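Local coordinates for protein tail component (Lactobacillus phage J-1, PDB 5LY8) that probably helps the phage recognise its host, this chain being the second carbohydrate-binding module of its evolved distal tail protein, with bound magnesium ions, at residues E15-L20 / T81-S86; V35-Y40 / E113-Y118; H43-N48 / A69-N74; N93-N98 / E232-D237. All coordinates share one frame; numbering follows the deposited sequence.

Contact 1: residues E15-L20 / T81-S86; sequences ERVYHL and TIPKNS
Glu15 and Ser86 carry the polar half of this contact, Val17 and Pro83 the apolar half. The Glu15 carboxylate takes Ser86 in a two-pronged grip: OE1 accepts from the backbone N of Ser86 (2.9 Å), with a nearly straight N-H...O angle of 171°, and OE2 accepts from the Ser86 hydroxyl OG at 2.6 Å. Both oxygens use their syn lone pairs, so one residue occupies the mouth of the carboxylate. Ser86 OG sits between its own backbone N and carbonyl carbon (chi1 76°), which puts the hydroxyl on the same side as the N-H and lets the two donors work as a pair. Two bonds from one residue fix the rotation of the carboxylate about its CG-CD bond. OE1 also lies 3.5 Å from Asn85 CB, and the flat ends of Glu15 and Asn85 stand 81° apart; the amide oxygen OD1 of Asn85 turns instead to the backbone N of Ser89.

The apolar contacts centre on Val17. Val17 and Pro83 meet tip to tip, CG1 against the ring carbon CD at 3.7 Å. The other methyl, CG2, approaches Ile82 CG2 more loosely, at 4.3 Å.

Within the antiparallel sheet of this concanavalin-like module, strand 11-20 is one of the two edge strands within this chain and pairs with strand 223-238 through backbone bonds such as Glu15 with Trp233 and Val17 with Phe231. The connection that leaves strand 73-81 for strand 94-103 passes over this border, with Asn85 touching Trp233, Pro83 O accepting from Trp233 NE1 and Ile82 leaning on Trp209 of strand 208-216.

Contact 2: residues V35-Y40 / E113-Y118; sequences VTAFPY and EFNLTY
Glu113 reaches from strand 110-118 to Ala37 and Phe38, in the loop that crosses one sheet of the concanavalin-like beta-sandwich. From CB, CG lies anti to the carbonyl carbon (chi1 -67°), and beyond it the chain is extended, bringing CD 3.6 Å from Ala37 N. The two carboxylate oxygens then divide the loop between them. OE1 accepts from Ala37 N at 2.8 Å and also touches Ala37 CB. OE2 accepts from Phe38 N at 2.9 Å, a more bent bond with an N-H...O angle of 131°, and lies against Phe38 CB. Both backbone donors come from the syn side, slightly out of the carboxylate plane, so consecutive N-H groups are held by a single buried side chain.

A third donor steadies the acid. Asn115, two residues along the same strand, sends ND2 to the anti side of Glu113 OE1 at 2.9 Å, and its second hydrogen goes to the backbone O of Val35 at 3.0 Å. One amide nitrogen thus links strand, acid and loop, while Asn115 OD1 is taken by Ser125 OG. Outside the two segments, Arg111 NE forms a salt bridge with Glu113 OE2, which should favour the charged form of the carboxylate.

At the other end the contact turns apolar, where Val35 lies obliquely across Thr117. Thr117 OG1 occupies the position between backbone N and carbonyl carbon (chi1 65°), leaving the methyl anti to the carbonyl carbon. That methyl, CG2, packs against Val35 CB at 3.7 Å and Val35 CG2 at 3.8 Å.

Contact 3: residues H43-N48 / A69-N74; sequences HGNDAN and ASNYWN
Asn71 ND2 donates to two acceptors, Gly44 O at 2.9 Å and water 2, which in turn donates to Asp46 OD2. The bond to Gly44 O lies in the carbonyl plane, on a lone pair, and close to the amide plane of Asn71. Asn71 CG is anti to its backbone N (chi1 -174°), and from there the end of the side chain comes nearer the 43-48 loop. Just beside it the backbones join directly: Asp46 N donates to Asn71 O at 2.8 Å, with an N-H...O angle of 163°.

Farther along, water 1 replaces a direct link. It donates to Asp46 O and Asn48 OD1 and accepts from Trp73 N at 2.9 Å. Tyr72 CB lies 3.4 Å from Ala47 O and also close to Asp46 O. The backbone N of Tyr72 bonds to Ser70 OG, an ST turn at the entry to strand 73-81.

Trp73, edge-to-face with Phe38, has its side chain about 9 Å from a bound magnesium ion. The contact itself relies on backbone carbonyls, amides and two waters rather than apolar packing, so the loop 43-48 is held to the start of strand 73-81 by directional polar bonds and water, at a surface site.

Contact 4: residues N93-N98 / E232-D237; sequences NFQFVN and EWINVD
An antiparallel strand pair, inside the antiparallel sheet of the sandwich that holds strands 94-103 and 223-238, joins Phe94 and Gln95 to Trp233 and Glu232, and the chain turns a corner at Asn235, just beyond the pairing. Gln95 and Glu232 form the hydrogen-bonded pair: Gln95 N donates to Glu232 O and Glu232 N to Gln95 O, each at 2.9 Å. Their side chains repeat the pairing on the same face, lying side by side and pointing the same way. Gln95 NE2 bonds to Glu232 OE2 at 3.1 Å, on the syn side but 35° out of the carboxylate plane, while OE1 forms a salt bridge with Arg16 NE. The carboxylate is therefore shared between its two neighbouring strands.

Phe94 and Trp233 are the non-hydrogen-bonded pair on the other face. Here Phe94 CB packs against Trp233 CE3 at 4.0 Å, and Asn93 O sits at the edge of the indole, in its plane and 3.4 Å from CE3. That carbonyl also accepts from Ile234 N, which stands well above the carbonyl plane. At the corner, Asn235 ND2 reaches Asn93 OD1 at 3.0 Å, with the two amide planes 84° apart. Ile234 CG1, held between its backbone N and carbonyl carbon (chi1 66°), touches Asn93 CB at 3.7 Å. Water 3 bridges Asn93 N to Asn235 O.

Strand 223-238 lies between strand 11-20 and strand 94-103, which continues the sheet to 166-175. On the Phe94 face, Phe94 packs on Leu116 and Phe96 on Phe114, both of strand 110-118 in the opposing sheet.

How the contacts relate
Contacts 1 and 4, both partly buried, share a sheet: strand 11-20 and strand 94-103 flank strand 223-238, and Glu232 ties them through Arg16. Contact 4 is regular strand pairing, whereas contact 1 joins an edge strand to a crossing loop through one carboxylate and a few apolar tips. Contacts 2 and 3 reach the other sheet and both use the connection between strands 30-31 and 49-50, with Asn48 ND2 bonding to Thr36 OG1 and Phe38 O. Contact 2 lies nearest the chain centre and depends on a buried acid; contact 3 is superficial and water-bridged. Leu116 packs against Phe94, Phe96 and Ile82, joining contact 2 to contacts 1 and 4.

Contact 1: residues E15-L20 / T81-S86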
# COMPACT_ATOMS: atom_id res chain seq x y z
N GLU A 15 -15.28 12.79 -2.08
CA GLU A 15 -15.85 12.04 -3.19
C GLU A 15 -15.17 10.68 -3.25
O GLU A 15 -14.00 10.59 -3.64
CB GLU A 15 -15.71 12.78 -4.53
CG GLU A 15 -16.32 14.16 -4.49
CD GLU A 15 -16.15 15.00 -5.73
OE1 GLU A 15 -15.28 14.68 -6.58
OE2 GLU A 15 -16.85 16.03 -5.81
N ARG A 16 -15.89 9.62 -2.88
CA ARG A 16 -15.34 8.28 -2.93
C ARG A 16 -15.28 7.78 -4.35
O ARG A 16 -16.26 7.90 -5.09
CB ARG A 16 -16.14 7.34 -2.02
CG ARG A 16 -15.28 6.14 -1.65
CD ARG A 16 -15.84 5.38 -0.50
NE ARG A 16 -15.39 5.91 0.78
CZ ARG A 16 -15.56 5.26 1.92
NH1 ARG A 16 -16.15 4.08 1.93
NH2 ARG A 16 -15.12 5.78 3.06
N VAL A 17 -14.11 7.30 -4.77
CA VAL A 17 -13.89 6.78 -6.11
C VAL A 17 -14.29 5.31 -6.16
O VAL A 17 -14.92 4.89 -7.14
CB VAL A 17 -12.42 7.01 -6.51
CG1 VAL A 17 -12.00 6.20 -7.73
CG2 VAL A 17 -12.17 8.50 -6.75
N TYR A 18 -13.92 4.53 -5.13
CA TYR A 18 -14.29 3.12 -5.11
C TYR A 18 -14.22 2.70 -3.67
O TYR A 18 -13.59 3.37 -2.85
CB TYR A 18 -13.32 2.24 -5.96
CG TYR A 18 -11.99 1.98 -5.28
CD1 TYR A 18 -10.94 2.89 -5.40
CD2 TYR A 18 -11.82 0.88 -4.45
CE1 TYR A 18 -9.75 2.71 -4.71
CE2 TYR A 18 -10.63 0.70 -3.75
CZ TYR A 18 -9.62 1.63 -3.85
OH TYR A 18 -8.45 1.47 -3.14
N HIS A 19 -14.85 1.56 -3.38
CA HIS A 19 -14.79 0.96 -2.07
C HIS A 19 -14.89 -0.54 -2.23
O HIS A 19 -15.85 -1.04 -2.83
CB HIS A 19 -15.91 1.50 -1.15
CG HIS A 19 -15.98 0.79 0.17
ND1 HIS A 19 -17.19 0.52 0.77
CD2 HIS A 19 -14.99 0.27 0.93
CE1 HIS A 19 -16.90 -0.12 1.89
NE2 HIS A 19 -15.60 -0.29 2.03
N LEU A 20 -13.87 -1.25 -1.76
CA LEU A 20 -13.89 -2.71 -1.71
C LEU A 20 -14.10 -3.15 -0.28
O LEU A 20 -13.29 -2.81 0.58
CB LEU A 20 -12.59 -3.35 -2.24
CG LEU A 20 -12.20 -2.94 -3.67
CD1 LEU A 20 -10.88 -3.56 -4.07
CD2 LEU A 20 -13.28 -3.33 -4.69
N THR A 81 -8.33 2.10 -11.51
CA THR A 81 -8.14 3.43 -12.07
C THR A 81 -8.81 4.49 -11.23
O THR A 81 -9.84 4.23 -10.58
CB THR A 81 -8.57 3.49 -13.53
OG1 THR A 81 -9.97 3.29 -13.59
CG2 THR A 81 -7.83 2.50 -14.38
N ILE A 82 -8.22 5.69 -11.24
CA ILE A 82 -8.74 6.81 -10.45
C ILE A 82 -8.99 7.97 -11.40
O ILE A 82 -8.03 8.50 -11.95
CB ILE A 82 -7.75 7.21 -9.33
CG1 ILE A 82 -7.54 6.04 -8.35
CG2 ILE A 82 -8.24 8.47 -8.57
CD1 ILE A 82 -6.40 6.34 -7.35
N PRO A 83 -10.26 8.36 -11.61
CA PRO A 83 -10.55 9.51 -12.47
C PRO A 83 -10.39 10.82 -11.69
O PRO A 83 -10.25 10.83 -10.46
CB PRO A 83 -12.01 9.26 -12.89
CG PRO A 83 -12.61 8.48 -11.79
CD PRO A 83 -11.49 7.78 -11.03
N LYS A 84 -10.41 11.93 -12.41
CA LYS A 84 -10.36 13.27 -11.81
C LYS A 84 -11.56 13.47 -10.88
O LYS A 84 -12.61 12.83 -11.04
CB LYS A 84 -10.41 14.34 -12.91
CG LYS A 84 -9.08 14.43 -13.65
CD LYS A 84 -9.19 15.39 -14.83
CE LYS A 84 -7.82 15.61 -15.41
NZ LYS A 84 -7.87 16.46 -16.63
N ASN A 85 -11.42 14.36 -9.90
CA ASN A 85 -12.55 14.68 -9.03
C ASN A 85 -13.61 15.49 -9.84
O ASN A 85 -13.38 15.86 -11.00
CB ASN A 85 -12.06 15.38 -7.76
CG ASN A 85 -11.54 16.78 -7.92
OD1 ASN A 85 -11.80 17.46 -8.92
ND2 ASN A 85 -10.78 17.25 -6.93
N SER A 86 -14.77 15.76 -9.25
CA SER A 86 -15.85 16.47 -9.94
C SER A 86 -15.50 17.90 -10.32
O SER A 86 -16.20 18.50 -11.16
CB SER A 86 -17.12 16.44 -9.11
OG SER A 86 -17.00 17.37 -8.04

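Contact 2: residues V35-Y40 / E113-Y118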
# COMPACT_ATOMS: atom_id res chain seq x y z
N VAL A 35 1.52 -1.76 -10.66
CA VAL A 35 2.85 -1.19 -10.52
C VAL A 35 3.38 -1.48 -9.13
O VAL A 35 2.68 -1.24 -8.13
CB VAL A 35 2.83 0.34 -10.75
CG1 VAL A 35 4.25 0.90 -10.79
CG2 VAL A 35 2.07 0.73 -12.02
N THR A 36 4.60 -2.03 -9.06
CA THR A 36 5.27 -2.31 -7.78
C THR A 36 6.42 -1.34 -7.56
O THR A 36 6.91 -0.76 -8.53
CB THR A 36 5.81 -3.74 -7.71
OG1 THR A 36 6.87 -3.90 -8.68
CG2 THR A 36 4.73 -4.76 -7.93
N ALA A 37 6.82 -1.11 -6.31
CA ALA A 37 7.84 -0.14 -5.97
C ALA A 37 9.16 -0.74 -5.51
O ALA A 37 10.21 -0.13 -5.73
CB ALA A 37 7.30 0.82 -4.90
N PHE A 38 9.14 -1.92 -4.87
CA PHE A 38 10.36 -2.49 -4.29
C PHE A 38 11.50 -2.44 -5.32
O PHE A 38 11.36 -3.00 -6.42
CB PHE A 38 10.13 -3.92 -3.82
CG PHE A 38 11.38 -4.51 -3.23
CD1 PHE A 38 11.89 -4.04 -2.02
CD2 PHE A 38 12.08 -5.49 -3.91
CE1 PHE A 38 13.06 -4.58 -1.49
CE2 PHE A 38 13.26 -6.02 -3.37
CZ PHE A 38 13.74 -5.56 -2.17
N PRO A 39 12.63 -1.80 -4.99
CA PRO A 39 13.71 -1.62 -5.99
C PRO A 39 14.61 -2.85 -6.02
O PRO A 39 15.75 -2.84 -5.51
CB PRO A 39 14.45 -0.37 -5.49
CG PRO A 39 14.26 -0.40 -4.00
CD PRO A 39 12.90 -1.03 -3.75
N TYR A 40 14.09 -3.92 -6.62
CA TYR A 40 14.81 -5.19 -6.67
C TYR A 40 16.21 -5.06 -7.22
O TYR A 40 17.12 -5.76 -6.78
CB TYR A 40 14.02 -6.22 -7.52
CG TYR A 40 13.68 -5.77 -8.93
CD1 TYR A 40 12.51 -5.07 -9.18
CD2 TYR A 40 14.54 -6.03 -10.00
CE1 TYR A 40 12.18 -4.66 -10.47
CE2 TYR A 40 14.24 -5.58 -11.29
CZ TYR A 40 13.05 -4.92 -11.51
OH TYR A 40 12.70 -4.49 -12.78
N GLU A 113 2.58 -3.61 -0.26
CA GLU A 113 2.65 -2.26 -0.80
C GLU A 113 1.25 -1.78 -1.10
O GLU A 113 0.47 -2.51 -1.72
CB GLU A 113 3.47 -2.20 -2.10
CG GLU A 113 4.94 -2.49 -1.90
CD GLU A 113 5.76 -2.39 -3.16
OE1 GLU A 113 5.22 -2.01 -4.23
OE2 GLU A 113 6.98 -2.71 -3.08
N PHE A 114 0.96 -0.54 -0.70
CA PHE A 114 -0.22 0.19 -1.14
C PHE A 114 0.32 1.39 -1.91
O PHE A 114 0.98 2.28 -1.33
CB PHE A 114 -1.13 0.60 0.02
CG PHE A 114 -1.79 -0.60 0.65
CD1 PHE A 114 -2.74 -1.33 -0.04
CD2 PHE A 114 -1.42 -1.04 1.92
CE1 PHE A 114 -3.33 -2.47 0.53
CE2 PHE A 114 -2.03 -2.17 2.50
CZ PHE A 114 -2.99 -2.87 1.80
N ASN A 115 0.10 1.39 -3.23
CA ASN A 115 0.70 2.33 -4.15
C ASN A 115 -0.29 3.16 -4.90
O ASN A 115 -1.35 2.66 -5.29
CB ASN A 115 1.51 1.52 -5.20
CG ASN A 115 2.61 0.71 -4.59
OD1 ASN A 115 3.08 1.02 -3.50
ND2 ASN A 115 3.03 -0.36 -5.25
N LEU A 116 0.07 4.43 -5.12
CA LEU A 116 -0.67 5.36 -5.98
C LEU A 116 0.26 5.68 -7.13
O LEU A 116 1.46 5.93 -6.94
CB LEU A 116 -1.09 6.61 -5.22
CG LEU A 116 -2.11 6.32 -4.11
CD1 LEU A 116 -2.28 7.50 -3.22
CD2 LEU A 116 -3.47 5.87 -4.67
N THR A 117 -0.30 5.68 -8.35
CA THR A 117 0.48 5.79 -9.57
C THR A 117 -0.07 6.83 -10.50
O THR A 117 -1.21 7.28 -10.35
CB THR A 117 0.51 4.41 -10.26
OG1 THR A 117 -0.81 4.02 -10.68
CG2 THR A 117 1.09 3.31 -9.36
N TYR A 118 0.75 7.19 -11.49
CA TYR A 118 0.33 8.08 -12.57
C TYR A 118 1.01 7.61 -13.83
O TYR A 118 2.25 7.50 -13.88
CB TYR A 118 0.65 9.57 -12.34
CG TYR A 118 0.02 10.47 -13.38
CD1 TYR A 118 -1.36 10.58 -13.49
CD2 TYR A 118 0.80 11.17 -14.30
CE1 TYR A 118 -1.95 11.37 -14.46
CE2 TYR A 118 0.22 11.99 -15.26
CZ TYR A 118 -1.16 12.10 -15.32
OH TYR A 118 -1.75 12.89 -16.28

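Contact 3: residues H43-N48 / A69-N74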
# COMPACT_ATOMS: atom_id res chain seq x y z
N HIS A 43 18.78 -4.38 -4.69
CA HIS A 43 18.89 -5.36 -3.62
C HIS A 43 19.46 -6.70 -4.06
O HIS A 43 19.44 -7.67 -3.29
CB HIS A 43 17.52 -5.57 -2.95
CG HIS A 43 17.05 -4.42 -2.12
ND1 HIS A 43 16.93 -4.50 -0.72
CD2 HIS A 43 16.61 -3.20 -2.50
CE1 HIS A 43 16.41 -3.36 -0.33
NE2 HIS A 43 16.25 -2.51 -1.34
N GLY A 44 19.98 -6.78 -5.29
CA GLY A 44 20.51 -8.02 -5.82
C GLY A 44 19.45 -9.04 -6.19
O GLY A 44 19.74 -10.23 -6.35
N ASN A 45 18.20 -8.59 -6.33
CA ASN A 45 17.09 -9.48 -6.65
C ASN A 45 16.69 -9.36 -8.11
O ASN A 45 16.97 -8.35 -8.78
CB ASN A 45 15.87 -9.15 -5.77
CG ASN A 45 16.14 -9.40 -4.29
OD1 ASN A 45 16.72 -10.44 -3.87
ND2 ASN A 45 15.73 -8.49 -3.47
N ASP A 46 15.95 -10.37 -8.58
CA ASP A 46 15.37 -10.31 -9.91
C ASP A 46 14.02 -9.57 -9.82
O ASP A 46 13.53 -9.25 -8.72
CB ASP A 46 15.25 -11.71 -10.50
CG ASP A 46 16.64 -12.31 -10.74
OD1 ASP A 46 17.55 -11.55 -11.15
OD2 ASP A 46 16.83 -13.49 -10.40
N ALA A 47 13.42 -9.28 -10.98
CA ALA A 47 12.22 -8.47 -11.04
C ALA A 47 11.08 -8.96 -10.19
O ALA A 47 10.79 -10.15 -10.15
CB ALA A 47 11.76 -8.31 -12.49
N ASN A 48 10.38 -8.00 -9.57
CA ASN A 48 9.17 -8.30 -8.80
C ASN A 48 8.13 -9.00 -9.67
O ASN A 48 7.95 -8.62 -10.84
CB ASN A 48 8.56 -6.99 -8.31
CG ASN A 48 9.47 -6.17 -7.43
OD1 ASN A 48 10.34 -6.72 -6.74
ND2 ASN A 48 9.28 -4.85 -7.44
N ALA A 69 11.41 -21.58 -4.74
CA ALA A 69 12.73 -21.09 -4.40
C ALA A 69 13.02 -20.14 -5.56
O ALA A 69 12.72 -20.47 -6.72
CB ALA A 69 13.74 -22.22 -4.34
N SER A 70 13.45 -18.90 -5.26
CA SER A 70 13.67 -17.91 -6.30
C SER A 70 14.55 -16.81 -5.76
O SER A 70 14.95 -16.85 -4.58
CB SER A 70 12.34 -17.29 -6.75
OG SER A 70 11.92 -16.32 -5.81
N ASN A 71 14.83 -15.82 -6.61
CA ASN A 71 15.56 -14.64 -6.18
C ASN A 71 14.66 -13.41 -6.37
O ASN A 71 15.15 -12.34 -6.74
CB ASN A 71 16.89 -14.49 -6.94
CG ASN A 71 17.74 -13.35 -6.41
OD1 ASN A 71 17.70 -13.02 -5.21
ND2 ASN A 71 18.51 -12.74 -7.28
N TYR A 72 13.35 -13.54 -6.10
CA TYR A 72 12.45 -12.39 -6.26
C TYR A 72 11.26 -12.47 -5.35
O TYR A 72 10.89 -13.55 -4.89
CB TYR A 72 12.01 -12.20 -7.73
CG TYR A 72 11.40 -13.41 -8.39
CD1 TYR A 72 10.05 -13.72 -8.22
CD2 TYR A 72 12.15 -14.24 -9.22
CE1 TYR A 72 9.47 -14.83 -8.83
CE2 TYR A 72 11.58 -15.34 -9.86
CZ TYR A 72 10.24 -15.64 -9.65
OH TYR A 72 9.65 -16.71 -10.29
N TRP A 73 10.64 -11.31 -5.15
CA TRP A 73 9.38 -11.18 -4.42
C TRP A 73 8.24 -11.50 -5.39
O TRP A 73 8.22 -11.00 -6.52
CB TRP A 73 9.24 -9.75 -3.89
CG TRP A 73 10.19 -9.41 -2.79
CD1 TRP A 73 11.48 -8.96 -2.93
CD2 TRP A 73 9.98 -9.62 -1.39
NE1 TRP A 73 12.08 -8.86 -1.68
CE2 TRP A 73 11.16 -9.23 -0.72
CE3 TRP A 73 8.87 -10.05 -0.62
CZ2 TRP A 73 11.29 -9.30 0.68
CZ3 TRP A 73 8.99 -10.09 0.76
CH2 TRP A 73 10.18 -9.71 1.40
N ASN A 74 7.31 -12.34 -4.93
CA ASN A 74 6.18 -12.75 -5.76
C ASN A 74 4.91 -12.87 -4.92
O ASN A 74 4.93 -13.51 -3.87
CB ASN A 74 6.49 -14.10 -6.43
CG ASN A 74 5.45 -14.57 -7.41
OD1 ASN A 74 4.46 -13.89 -7.71
ND2 ASN A 74 5.72 -15.73 -8.02
O HOH W 1 11.90 -9.03 -6.39
O HOH W 2 19.16 -14.56 -9.69

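Contact 4: residues N93-N98 / E232-D237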
# COMPACT_ATOMS: atom_id res chain seq x y z
N ASN A 93 -6.32 17.08 -3.12
CA ASN A 93 -6.14 16.32 -1.89
C ASN A 93 -6.90 15.01 -1.90
O ASN A 93 -7.93 14.88 -2.58
CB ASN A 93 -6.61 17.15 -0.69
CG ASN A 93 -5.87 18.43 -0.41
OD1 ASN A 93 -6.32 19.23 0.43
ND2 ASN A 93 -4.76 18.65 -1.10
N PHE A 94 -6.39 14.01 -1.17
CA PHE A 94 -7.06 12.72 -1.15
C PHE A 94 -6.68 11.96 0.08
O PHE A 94 -5.74 12.33 0.78
CB PHE A 94 -6.64 11.87 -2.39
CG PHE A 94 -5.16 11.56 -2.51
CD1 PHE A 94 -4.54 10.65 -1.64
CD2 PHE A 94 -4.39 12.16 -3.50
CE1 PHE A 94 -3.16 10.40 -1.74
CE2 PHE A 94 -3.03 11.85 -3.63
CZ PHE A 94 -2.42 10.99 -2.74
N GLN A 95 -7.41 10.87 0.33
CA GLN A 95 -6.98 9.85 1.27
C GLN A 95 -7.22 8.49 0.66
O GLN A 95 -8.27 8.24 0.04
CB GLN A 95 -7.56 9.96 2.68
CG GLN A 95 -9.04 9.73 2.80
CD GLN A 95 -9.45 9.56 4.25
OE1 GLN A 95 -8.62 9.27 5.13
NE2 GLN A 95 -10.74 9.61 4.51
N PHE A 96 -6.25 7.60 0.85
CA PHE A 96 -6.26 6.23 0.34
C PHE A 96 -6.07 5.33 1.54
O PHE A 96 -5.01 5.39 2.16
CB PHE A 96 -5.10 6.11 -0.64
CG PHE A 96 -4.80 4.78 -1.25
CD1 PHE A 96 -5.81 3.99 -1.82
CD2 PHE A 96 -3.50 4.34 -1.38
CE1 PHE A 96 -5.52 2.79 -2.47
CE2 PHE A 96 -3.20 3.13 -2.02
CZ PHE A 96 -4.21 2.37 -2.58
N VAL A 97 -7.11 4.56 1.89
CA VAL A 97 -7.16 3.85 3.16
C VAL A 97 -7.32 2.37 2.94
O VAL A 97 -8.28 1.96 2.25
CB VAL A 97 -8.33 4.40 4.02
CG1 VAL A 97 -8.39 3.72 5.39
CG2 VAL A 97 -8.23 5.92 4.19
N ASN A 98 -6.45 1.57 3.56
CA ASN A 98 -6.48 0.13 3.40
C ASN A 98 -6.37 -0.53 4.75
O ASN A 98 -5.37 -0.33 5.45
CB ASN A 98 -5.34 -0.30 2.51
CG ASN A 98 -5.65 0.00 1.07
OD1 ASN A 98 -6.42 -0.71 0.45
ND2 ASN A 98 -5.10 1.09 0.54
N GLU A 232 -10.66 8.27 -1.63
CA GLU A 232 -11.52 9.43 -1.72
C GLU A 232 -10.76 10.68 -2.07
O GLU A 232 -9.74 10.96 -1.45
CB GLU A 232 -12.22 9.73 -0.37
CG GLU A 232 -13.10 8.65 0.22
CD GLU A 232 -13.65 9.00 1.60
OE1 GLU A 232 -14.72 8.45 1.93
OE2 GLU A 232 -12.95 9.69 2.39
N TRP A 233 -11.32 11.47 -2.99
CA TRP A 233 -10.86 12.82 -3.19
C TRP A 233 -11.45 13.61 -2.01
O TRP A 233 -12.60 13.39 -1.65
CB TRP A 233 -11.41 13.41 -4.49
CG TRP A 233 -10.83 12.77 -5.71
CD1 TRP A 233 -11.50 12.02 -6.63
CD2 TRP A 233 -9.47 12.83 -6.15
NE1 TRP A 233 -10.66 11.68 -7.66
CE2 TRP A 233 -9.41 12.17 -7.40
CE3 TRP A 233 -8.32 13.45 -5.65
CZ2 TRP A 233 -8.22 12.05 -8.12
CZ3 TRP A 233 -7.13 13.30 -6.36
CH2 TRP A 233 -7.10 12.60 -7.57
N ILE A 234 -10.67 14.51 -1.41
CA ILE A 234 -11.15 15.29 -0.26
C ILE A 234 -10.98 16.78 -0.52
O ILE A 234 -10.21 17.18 -1.41
CB ILE A 234 -10.56 14.82 1.08
CG1 ILE A 234 -9.05 15.10 1.13
CG2 ILE A 234 -10.92 13.35 1.42
CD1 ILE A 234 -8.33 14.70 2.41
N ASN A 235 -11.74 17.61 0.23
CA ASN A 235 -11.71 19.07 0.08
C ASN A 235 -11.99 19.43 -1.39
O ASN A 235 -11.21 20.17 -2.01
CB ASN A 235 -10.34 19.64 0.55
CG ASN A 235 -9.94 19.22 1.94
OD1 ASN A 235 -10.70 19.34 2.91
ND2 ASN A 235 -8.74 18.70 2.05
N VAL A 236 -13.05 18.81 -1.98
CA VAL A 236 -13.36 19.03 -3.40
C VAL A 236 -14.27 20.24 -3.47
O VAL A 236 -15.42 20.19 -2.98
CB VAL A 236 -14.01 17.83 -4.14
CG1 VAL A 236 -14.17 18.15 -5.64
CG2 VAL A 236 -13.23 16.54 -3.95
N ASP A 237 -13.84 21.29 -4.16
CA ASP A 237 -14.70 22.48 -4.33
C ASP A 237 -15.94 22.17 -5.14
O ASP A 237 -15.89 21.46 -6.07
CB ASP A 237 -13.97 23.58 -5.09
CG ASP A 237 -12.87 24.22 -4.31
OD1 ASP A 237 -12.81 24.04 -3.09
OD2 ASP A 237 -12.08 24.97 -4.93
O HOH W 3 -8.21 19.32 -2.67